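Local coordinates for probable outer membrane protein (PDB 3DWO) that probably carries long-chain fatty acids or other hydrophobic compounds across the outer membrane, as a beta-barrel channel of the FadL family, at residues S115-G121 / I141-T147; I166-F172 / V205-S211. Residue numbers count along the deposited sequence, not the author numbering.

Contact 1 of 2, residues S115-G121 / I141-T147. With C8E ((hydroxyethyloxy)tri(ethyloxy)octane), chain E; C8E ((hydroxyethyloxy)tri(ethyloxy)octane), chain L; C8E ((hydroxyethyloxy)tri(ethyloxy)octane), chain D.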
# COMPACT_ATOMS: atom_id res chain seq x y z
N SER A 115 -18.92 -5.83 2.24
CA SER A 115 -17.57 -6.38 2.12
C SER A 115 -16.57 -5.82 3.12
O SER A 115 -16.73 -4.73 3.65
CB SER A 115 -17.03 -6.16 0.71
OG SER A 115 -16.57 -4.83 0.53
N GLN A 116 -15.54 -6.62 3.38
CA GLN A 116 -14.45 -6.24 4.25
C GLN A 116 -13.26 -6.29 3.32
O GLN A 116 -12.97 -7.34 2.73
CB GLN A 116 -14.29 -7.25 5.40
CG GLN A 116 -13.00 -7.09 6.17
CD GLN A 116 -11.87 -7.89 5.57
OE1 GLN A 116 -11.96 -9.11 5.47
NE2 GLN A 116 -10.81 -7.21 5.16
N VAL A 117 -12.57 -5.16 3.18
CA VAL A 117 -11.44 -5.04 2.28
C VAL A 117 -10.18 -4.43 2.91
O VAL A 117 -10.24 -3.86 4.01
CB VAL A 117 -11.87 -4.19 1.05
CG1 VAL A 117 -10.67 -3.68 0.30
CG2 VAL A 117 -12.73 -5.04 0.12
N VAL A 118 -9.05 -4.58 2.23
CA VAL A 118 -7.77 -4.04 2.67
C VAL A 118 -7.18 -3.25 1.50
O VAL A 118 -6.35 -3.76 0.74
CB VAL A 118 -6.79 -5.18 3.06
CG1 VAL A 118 -5.53 -4.60 3.68
CG2 VAL A 118 -7.47 -6.14 4.05
N PRO A 119 -7.60 -1.98 1.33
CA PRO A 119 -7.13 -1.11 0.25
C PRO A 119 -5.65 -0.74 0.28
O PRO A 119 -5.02 -0.58 -0.77
CB PRO A 119 -8.01 0.14 0.40
CG PRO A 119 -9.21 -0.35 1.17
CD PRO A 119 -8.60 -1.29 2.16
N MET A 120 -5.12 -0.57 1.49
CA MET A 120 -3.74 -0.15 1.65
C MET A 120 -2.94 -1.02 2.60
O MET A 120 -3.46 -1.49 3.63
CB MET A 120 -3.71 1.30 2.12
CG MET A 120 -2.86 2.22 1.27
SD MET A 120 -3.57 3.87 1.10
CE MET A 120 -3.54 4.41 2.85
N GLY A 121 -1.68 -1.23 2.27
CA GLY A 121 -0.82 -2.04 3.11
C GLY A 121 0.61 -2.15 2.61
O GLY A 121 0.84 -2.45 1.44
N ILE A 141 2.02 0.45 7.29
CA ILE A 141 0.77 1.08 6.87
C ILE A 141 -0.26 0.01 6.54
O ILE A 141 0.04 -0.93 5.81
CB ILE A 141 0.94 1.92 5.57
CG1 ILE A 141 2.19 2.78 5.64
CG2 ILE A 141 -0.29 2.79 5.36
CD1 ILE A 141 3.47 2.02 5.37
N GLU A 142 -1.46 0.15 7.07
CA GLU A 142 -2.52 -0.79 6.75
C GLU A 142 -3.85 -0.08 6.83
O GLU A 142 -4.11 0.68 7.77
CB GLU A 142 -2.53 -2.02 7.66
CG GLU A 142 -3.74 -2.93 7.34
CD GLU A 142 -3.54 -4.39 7.74
OE1 GLU A 142 -2.71 -4.66 8.63
OE2 GLU A 142 -4.24 -5.26 7.17
N THR A 143 -4.69 -0.31 5.82
CA THR A 143 -6.01 0.27 5.74
C THR A 143 -7.01 -0.86 5.56
O THR A 143 -6.88 -1.67 4.65
CB THR A 143 -6.14 1.24 4.54
OG1 THR A 143 -5.30 2.38 4.74
CG2 THR A 143 -7.59 1.69 4.35
N ILE A 144 -8.00 -0.92 6.45
CA ILE A 144 -9.03 -1.94 6.35
C ILE A 144 -10.35 -1.21 6.25
O ILE A 144 -10.59 -0.27 7.00
CB ILE A 144 -9.03 -2.86 7.58
CG1 ILE A 144 -7.69 -3.59 7.68
CG2 ILE A 144 -10.16 -3.88 7.46
CD1 ILE A 144 -7.60 -4.54 8.86
N GLY A 145 -11.21 -1.65 5.34
CA GLY A 145 -12.49 -0.99 5.19
C GLY A 145 -13.70 -1.91 5.18
O GLY A 145 -13.61 -3.07 4.74
N LEU A 146 -14.82 -1.40 5.67
CA LEU A 146 -16.08 -2.12 5.69
C LEU A 146 -16.93 -1.37 4.67
O LEU A 146 -17.00 -0.14 4.69
CB LEU A 146 -16.71 -2.07 7.09
CG LEU A 146 -15.82 -2.73 8.15
CD1 LEU A 146 -16.49 -2.71 9.52
CD2 LEU A 146 -15.52 -4.17 7.73
N THR A 147 -17.57 -2.12 3.77
CA THR A 147 -18.34 -1.51 2.70
C THR A 147 -19.81 -1.90 2.57
O THR A 147 -20.22 -2.98 2.98
CB THR A 147 -17.65 -1.81 1.34
OG1 THR A 147 -16.36 -1.19 1.32
CG2 THR A 147 -18.47 -1.31 0.19
C1 C8E E . 0.26 -5.41 7.47
C2 C8E E . 1.07 -5.11 6.30
C3 C8E E . 0.30 -4.79 5.10
C4 C8E E . 0.22 -6.00 4.30
C5 C8E E . 0.50 -5.66 2.89
C6 C8E E . -0.01 -6.70 2.02
C7 C8E E . 0.58 -6.29 0.77
C8 C8E E . 1.11 -7.48 0.10
O9 C8E E . 1.39 -7.65 -1.27
C10 C8E E . 0.34 -7.52 -2.22
C11 C8E E . 1.00 -7.74 -3.54
O12 C8E E . 2.09 -6.81 -3.74
C13 C8E E . 3.01 -7.16 -4.81
C14 C8E E . 4.53 -6.81 -4.87
O15 C8E E . 5.59 -7.01 -3.89
C16 C8E E . 5.72 -5.87 -3.02
C17 C8E E . 6.69 -4.79 -3.52
O18 C8E E . 7.98 -4.56 -2.92
C19 C8E E . 7.93 -3.58 -1.84
C20 C8E E . 8.62 -2.17 -1.92
O21 C8E E . 7.80 -1.02 -2.13
C1 C8E L . -18.57 -7.69 5.75
C2 C8E L . -19.12 -8.91 5.17
C3 C8E L . -18.13 -9.94 4.86
C4 C8E L . -18.85 -11.09 4.35
C5 C8E L . -18.48 -12.28 5.15
C6 C8E L . -19.01 -13.48 4.55
C1 C8E D . 8.63 6.17 -1.86
C2 C8E D . 8.40 6.24 -0.42
C3 C8E D . 7.12 6.79 -0.01
C4 C8E D . 7.05 6.69 1.43
C5 C8E D . 5.63 6.74 1.85
C6 C8E D . 5.47 6.19 3.19
C7 C8E D . 4.23 6.82 3.58
C8 C8E D . 3.40 5.85 4.34
O9 C8E D . 2.78 6.07 5.60
C10 C8E D . 3.58 6.39 6.72
C11 C8E D . 2.62 6.56 7.86
O12 C8E D . 2.29 7.94 8.05
C13 C8E D . 2.78 8.56 9.28
C14 C8E D . 4.20 9.17 9.51
O15 C8E D . 4.62 10.46 10.03
C16 C8E D . 4.78 11.44 8.99
C17 C8E D . 6.19 11.51 8.38
O18 C8E D . 7.36 10.94 9.01
C19 C8E D . 8.05 11.87 9.89
C20 C8E D . 9.57 12.24 9.72
O21 C8E D . 10.55 11.51 10.47
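Strand 115-121 runs antiparallel to strand 141-147, with 173° between their N-to-C directions, but the regular pairing breaks partway along. Ser-115 opens it with a backbone pair: its N gives a hydrogen bond to Thr-147 O (3.2 Å), and its O receives one from Thr-147 N (2.7 Å). Gln-116 points to the other face, where its CB packs against Leu-146 CD2 (4.1 Å). Val-117 forms the second hydrogen-bonded pair, with Gly-145, both N-to-O distances being 2.8 Å. Val-118 then brings CG2 to within 4.4 Å of Ile-144 CG1, and its CA makes a CA-H...O contact with Thr-143 O (3.2 Å). At Pro-119 the ring CD touches that same carbonyl, Thr-143 O (3.1 Å), but the proline nitrogen carries no hydrogen, and backbone angles of -65/-35 turn the chain out of extended geometry. Val-117 still faces Gly-145 while Gly-121 faces Glu-142, so this strand holds one extra residue: a beta bulge, consistent with the kinked third strand known in FadL channels, where the kink opens a gap in the barrel wall, the probable lateral exit for hydrophobic substrates. Met-120 O resumes bonding by accepting Thr-143 N (2.8 Å). Gly-121 leaves room for a detergent tail; its C is 3.5 Å from C5 of C8E chain E. The N-terminal segment covers the kink, Val-5 and Phe-3 bonding to the backbones of Pro-119 and Gly-121. Phe-31 of helix 29-32 packs on Ser-115, Val-117 and Thr-147, while strands 93-105 and 158-177 flank the pair.

Contact 2 of 2, residues I166-F172 / V205-S211. With C8E ((hydroxyethyloxy)tri(ethyloxy)octane), chain M; C8E ((hydroxyethyloxy)tri(ethyloxy)octane), chain D.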
# COMPACT_ATOMS: atom_id res chain seq x y z
N ILE A 166 -16.32 2.60 4.82
CA ILE A 166 -15.89 3.21 6.07
C ILE A 166 -14.52 2.62 6.28
O ILE A 166 -14.36 1.42 6.53
CB ILE A 166 -16.81 2.87 7.25
CG1 ILE A 166 -18.24 3.32 6.94
CG2 ILE A 166 -16.33 3.60 8.49
CD1 ILE A 166 -18.37 4.82 6.64
N GLN A 167 -13.53 3.49 6.17
CA GLN A 167 -12.14 3.10 6.24
C GLN A 167 -11.38 3.45 7.52
O GLN A 167 -11.56 4.52 8.11
CB GLN A 167 -11.46 3.71 5.01
CG GLN A 167 -9.98 3.69 5.01
CD GLN A 167 -9.40 4.69 5.96
OE1 GLN A 167 -8.41 4.39 6.63
NE2 GLN A 167 -9.99 5.88 6.04
N ARG A 168 -10.52 2.53 7.94
CA ARG A 168 -9.69 2.74 9.12
C ARG A 168 -8.23 2.50 8.72
O ARG A 168 -7.87 1.42 8.26
CB ARG A 168 -10.09 1.78 10.23
CG ARG A 168 -9.09 1.69 11.37
CD ARG A 168 -8.97 2.99 12.13
NE ARG A 168 -7.86 2.96 13.08
CZ ARG A 168 -7.70 2.01 14.00
NH1 ARG A 168 -8.58 1.02 14.10
NH2 ARG A 168 -6.65 2.05 14.82
N THR A 169 -7.40 3.52 8.88
CA THR A 169 -5.99 3.42 8.55
C THR A 169 -5.11 3.61 9.77
O THR A 169 -5.35 4.51 10.57
CB THR A 169 -5.55 4.51 7.54
OG1 THR A 169 -6.21 4.30 6.29
CG2 THR A 169 -4.05 4.46 7.32
N SER A 170 -4.10 2.77 9.92
CA SER A 170 -3.15 2.91 11.02
C SER A 170 -1.80 3.03 10.33
O SER A 170 -1.54 2.36 9.34
CB SER A 170 -3.17 1.68 11.93
OG SER A 170 -2.48 0.61 11.32
N GLY A 171 -0.95 3.90 10.85
CA GLY A 171 0.35 4.09 10.24
C GLY A 171 1.43 4.30 11.28
O GLY A 171 1.19 4.86 12.35
N PHE A 172 2.63 3.82 10.96
CA PHE A 172 3.77 3.97 11.85
C PHE A 172 5.04 4.22 11.05
O PHE A 172 5.28 3.58 10.02
CB PHE A 172 3.96 2.71 12.70
CG PHE A 172 5.11 2.82 13.66
CD1 PHE A 172 4.94 3.43 14.91
CD2 PHE A 172 6.38 2.39 13.29
CE1 PHE A 172 6.02 3.60 15.77
CE2 PHE A 172 7.47 2.56 14.15
CZ PHE A 172 7.29 3.17 15.39
N VAL A 205 6.61 7.82 14.92
CA VAL A 205 5.30 8.42 14.68
C VAL A 205 4.25 7.33 14.56
O VAL A 205 4.37 6.42 13.74
CB VAL A 205 5.31 9.27 13.38
CG1 VAL A 205 4.02 10.06 13.25
CG2 VAL A 205 6.52 10.20 13.37
N LYS A 206 3.20 7.43 15.37
CA LYS A 206 2.12 6.46 15.37
C LYS A 206 0.81 7.22 15.22
O LYS A 206 0.43 8.01 16.08
CB LYS A 206 2.12 5.67 16.69
CG LYS A 206 0.94 4.74 16.85
CD LYS A 206 1.20 3.40 16.20
CE LYS A 206 2.03 2.51 17.12
NZ LYS A 206 1.28 2.16 18.38
N VAL A 207 0.11 6.98 14.11
CA VAL A 207 -1.13 7.68 13.83
C VAL A 207 -2.19 6.74 13.28
O VAL A 207 -1.88 5.68 12.75
CB VAL A 207 -0.88 8.83 12.83
CG1 VAL A 207 0.01 9.90 13.49
CG2 VAL A 207 -0.19 8.29 11.57
N ASP A 208 -3.45 7.16 13.40
CA ASP A 208 -4.59 6.37 12.95
C ASP A 208 -5.72 7.30 12.53
O ASP A 208 -5.75 8.46 12.92
CB ASP A 208 -5.09 5.48 14.09
CG ASP A 208 -3.99 4.60 14.67
OD1 ASP A 208 -3.74 3.51 14.11
OD2 ASP A 208 -3.38 4.99 15.69
N ASN A 209 -6.66 6.77 11.76
CA ASN A 209 -7.82 7.55 11.33
C ASN A 209 -8.91 6.70 10.70
O ASN A 209 -8.64 5.69 10.04
CB ASN A 209 -7.42 8.64 10.33
CG ASN A 209 -8.59 9.54 9.97
OD1 ASN A 209 -9.17 10.19 10.84
ND2 ASN A 209 -8.96 9.59 8.69
N THR A 210 -10.15 7.13 10.90
CA THR A 210 -11.31 6.46 10.34
C THR A 210 -12.10 7.53 9.58
O THR A 210 -12.42 8.58 10.14
CB THR A 210 -12.20 5.86 11.44
OG1 THR A 210 -11.46 4.89 12.18
CG2 THR A 210 -13.43 5.19 10.84
N SER A 211 -12.38 7.27 8.31
CA SER A 211 -13.13 8.22 7.49
C SER A 211 -13.87 7.48 6.38
O SER A 211 -13.51 6.36 6.02
CB SER A 211 -12.20 9.28 6.90
OG SER A 211 -11.28 8.71 5.99
C1 C8E M . -14.31 12.59 8.82
C2 C8E M . -14.31 11.17 9.16
C3 C8E M . -15.28 10.77 10.16
C4 C8E M . -15.43 9.33 10.06
C5 C8E M . -16.77 8.96 10.59
C6 C8E M . -17.53 8.28 9.57
C7 C8E M . -18.61 9.22 9.38
C8 C8E M . -19.80 8.45 8.94
O9 C8E M . -20.18 8.13 7.61
C10 C8E M . -20.45 9.19 6.70
C11 C8E M . -20.81 8.52 5.41
O12 C8E M . -22.17 8.06 5.42
C1 C8E D . 8.63 6.17 -1.86
C2 C8E D . 8.40 6.24 -0.42
C3 C8E D . 7.12 6.79 -0.01
C4 C8E D . 7.05 6.69 1.43
C5 C8E D . 5.63 6.74 1.85
C6 C8E D . 5.47 6.19 3.19
C7 C8E D . 4.23 6.82 3.58
C8 C8E D . 3.40 5.85 4.34
O9 C8E D . 2.78 6.07 5.60
C10 C8E D . 3.58 6.39 6.72
C11 C8E D . 2.62 6.56 7.86
O12 C8E D . 2.29 7.94 8.05
C13 C8E D . 2.78 8.56 9.28
C14 C8E D . 4.20 9.17 9.51
O15 C8E D . 4.62 10.46 10.03
C16 C8E D . 4.78 11.44 8.99
C17 C8E D . 6.19 11.51 8.38
O18 C8E D . 7.36 10.94 9.01
C19 C8E D . 8.05 11.87 9.89
C20 C8E D . 9.57 12.24 9.72
O21 C8E D . 10.55 11.51 10.47
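Phe-172 lays its ring beside the folded chain of Lys-206, with CD1 and CE 3.8 Å apart. Further along the same face, Arg-168 NH2 reaches Asp-208 OD1 in a salt bridge (3.3 Å) whose hydrogen bond is weak; this carboxylate oxygen also touches Ser-170 CB (2.9 Å). Beneath these side chains the two antiparallel strands keep perfect register. Gln-167, Thr-169 and Gly-171 form hydrogen-bonded pairs with Ser-211, Asn-209 and Val-207, from Thr-169 N to Asn-209 O at 2.8 Å up to Val-207 N to Gly-171 O at 3.0 Å. The other face is polar too at one end: Asn-209 bonds to Asn-238 and Ser-211 to the Arg-237 backbone, both on strand 226-248. Toward its other end Gly-171 and Val-207 line up beside detergent C8E chain D, Val-207 CG2 lying 3.8 Å from C13. The backbone thus supplies regular pairing, while side chains on both faces make the strand pair largely hydrophilic, with Val-205 and Val-207 beside the ethoxy part of C8E chain D.

From the N terminus, the chain runs up segment 115-121, passes through the intervening residues and returns along 141-147, where contact 1 closes that loop. It then turns into strand 158-177, whose segment 166-172 opens contact 2; a longer excursion containing the short helix 179-184 comes back at 205-211. The two contacts follow in series, neither enclosing nor crossing the other. Their inner strands, 138-153 and 158-177, are neighbours, joined by Leu-146 O to Ile-166 N (2.8 Å) and by Thr-143 OG1 to Thr-169 OG1 (2.6 Å), both probable hydrogen bonds. Four successive strands of the barrel wall are thereby linked edge to edge, and C8E chain D touches both contacts.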